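Putative chromatin binding protein (PDB 6QP0) is the N-terminal P-loop NTPase domain of Kti12, a tRNA-dependent ATPase essential for tRNA modification by Elongator, and binds ADP and magnesium. Local coordinates at residues A[3-8]-A[151-157]. Residue numbers count along the deposited sequence, not the author numbering.
Sequences PLIVVT and TPSCVLQ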
# COMPACT_ATOMS: atom_id res chain seq x y z
N PRO A 3 -10.04 -6.24 9.39
CA PRO A 3 -8.68 -6.61 8.97
C PRO A 3 -7.98 -5.54 8.16
O PRO A 3 -8.63 -4.76 7.47
CB PRO A 3 -8.92 -7.86 8.12
CG PRO A 3 -10.14 -8.48 8.71
CD PRO A 3 -11.00 -7.34 9.22
N LEU A 4 -6.65 -5.51 8.26
CA LEU A 4 -5.83 -4.55 7.53
C LEU A 4 -4.92 -5.30 6.57
O LEU A 4 -4.31 -6.31 6.93
CB LEU A 4 -4.99 -3.71 8.49
CG LEU A 4 -4.08 -2.66 7.85
CD1 LEU A 4 -4.91 -1.60 7.13
CD2 LEU A 4 -3.17 -2.02 8.88
N ILE A 5 -4.85 -4.81 5.34
CA ILE A 5 -3.99 -5.37 4.30
C ILE A 5 -3.07 -4.25 3.84
O ILE A 5 -3.51 -3.33 3.14
CB ILE A 5 -4.79 -5.95 3.13
CG1 ILE A 5 -5.67 -7.11 3.62
CG2 ILE A 5 -3.86 -6.40 2.02
CD1 ILE A 5 -6.75 -7.51 2.63
N VAL A 6 -1.80 -4.32 4.23
CA VAL A 6 -0.83 -3.29 3.90
C VAL A 6 -0.22 -3.63 2.54
O VAL A 6 0.54 -4.58 2.41
CB VAL A 6 0.26 -3.18 4.98
CG1 VAL A 6 1.17 -1.99 4.69
CG2 VAL A 6 -0.36 -3.06 6.36
N VAL A 7 -0.58 -2.85 1.53
CA VAL A 7 0.08 -2.93 0.24
C VAL A 7 1.39 -2.17 0.32
O VAL A 7 1.52 -1.17 1.04
CB VAL A 7 -0.83 -2.38 -0.88
CG1 VAL A 7 -0.09 -2.34 -2.20
CG2 VAL A 7 -2.10 -3.21 -0.99
N THR A 8 2.39 -2.64 -0.42
CA THR A 8 3.70 -2.02 -0.40
C THR A 8 4.42 -2.32 -1.71
O THR A 8 4.19 -3.37 -2.32
CB THR A 8 4.54 -2.50 0.79
OG1 THR A 8 5.83 -1.89 0.75
CG2 THR A 8 4.69 -4.02 0.76
N THR A 151 -7.75 -6.89 15.20
CA THR A 151 -8.01 -7.47 13.89
C THR A 151 -6.69 -7.85 13.25
O THR A 151 -5.65 -7.24 13.53
CB THR A 151 -8.77 -6.48 12.99
OG1 THR A 151 -9.19 -7.15 11.80
CG2 THR A 151 -7.89 -5.29 12.63
N PRO A 152 -6.68 -8.87 12.38
CA PRO A 152 -5.42 -9.31 11.78
C PRO A 152 -4.88 -8.30 10.79
O PRO A 152 -5.60 -7.47 10.23
CB PRO A 152 -5.80 -10.62 11.07
CG PRO A 152 -7.15 -11.00 11.59
CD PRO A 152 -7.82 -9.71 11.95
N SER A 153 -3.57 -8.38 10.57
CA SER A 153 -2.88 -7.55 9.59
C SER A 153 -1.94 -8.41 8.76
O SER A 153 -1.46 -9.46 9.21
CB SER A 153 -2.08 -6.43 10.26
OG SER A 153 -1.18 -6.95 11.22
N CYS A 154 -1.68 -7.96 7.53
CA CYS A 154 -0.75 -8.64 6.65
C CYS A 154 -0.13 -7.61 5.72
O CYS A 154 -0.53 -6.44 5.69
CB CYS A 154 -1.42 -9.76 5.85
SG CYS A 154 -2.56 -9.21 4.55
N VAL A 155 0.86 -8.05 4.95
CA VAL A 155 1.57 -7.21 4.00
C VAL A 155 1.49 -7.86 2.63
O VAL A 155 1.67 -9.08 2.49
CB VAL A 155 3.04 -6.99 4.42
CG1 VAL A 155 3.76 -6.12 3.40
CG2 VAL A 155 3.11 -6.38 5.81
N LEU A 156 1.23 -7.04 1.61
CA LEU A 156 1.12 -7.51 0.23
C LEU A 156 2.06 -6.67 -0.64
O LEU A 156 1.76 -5.52 -0.96
CB LEU A 156 -0.32 -7.41 -0.27
CG LEU A 156 -0.51 -7.58 -1.78
CD1 LEU A 156 0.06 -8.91 -2.25
CD2 LEU A 156 -1.99 -7.47 -2.14
N GLN A 157 3.20 -7.26 -1.01
CA GLN A 157 4.17 -6.57 -1.84
C GLN A 157 3.86 -6.77 -3.32
O GLN A 157 3.40 -7.84 -3.73
CB GLN A 157 5.59 -7.06 -1.54
CG GLN A 157 6.68 -6.23 -2.20
CD GLN A 157 8.06 -6.63 -1.74
OE1 GLN A 157 8.25 -7.66 -1.11
NE2 GLN A 157 9.05 -5.79 -2.05
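Five backbone hydrogen bonds join residues 3-8 to 151-157; strands 4-8 and 153-157 run parallel, axes 25° apart. Even-numbered residues of 3-8 supply the donors and acceptors facing 151-157: L4 N donates to P152 O (3.0 Å, 169°), C154 N to L4 O (3.2 Å, a more bent 139°), V6 N to C154 O (2.9 Å), L156 N to V6 O (2.7 Å) and T8 N to L156 O (3.0 Å). I5 pairs with V127 and L129 and V7 with L129, on strand 125-130, so 4-8 is an interior strand; V7 O accepts from N133 ND2. Four of the five acceptors also receive a CA-H...O contact, such as V155 CA to V6 O at 3.2 Å. P3 N lies 2.7 Å from T151 OG1, yet has no hydrogen to give; T151 OG1 bonds weakly with G122 O. On one face, I5 CG1 meets C154 SG at 3.9 Å; on the other, T8 CG2 meets V155 CG1 at 3.5 Å. The polar ends bond outside the pair: T8 OG1 with Y215 OH and the carbonyls of L132 and N133, Q157 NE2 with E217 OE1. V7 precedes the Walker A loop. Paired main-chain groups and mainly apolar faces imply a buried sheet core leading into the nucleotide site, as in P-loop NTPases.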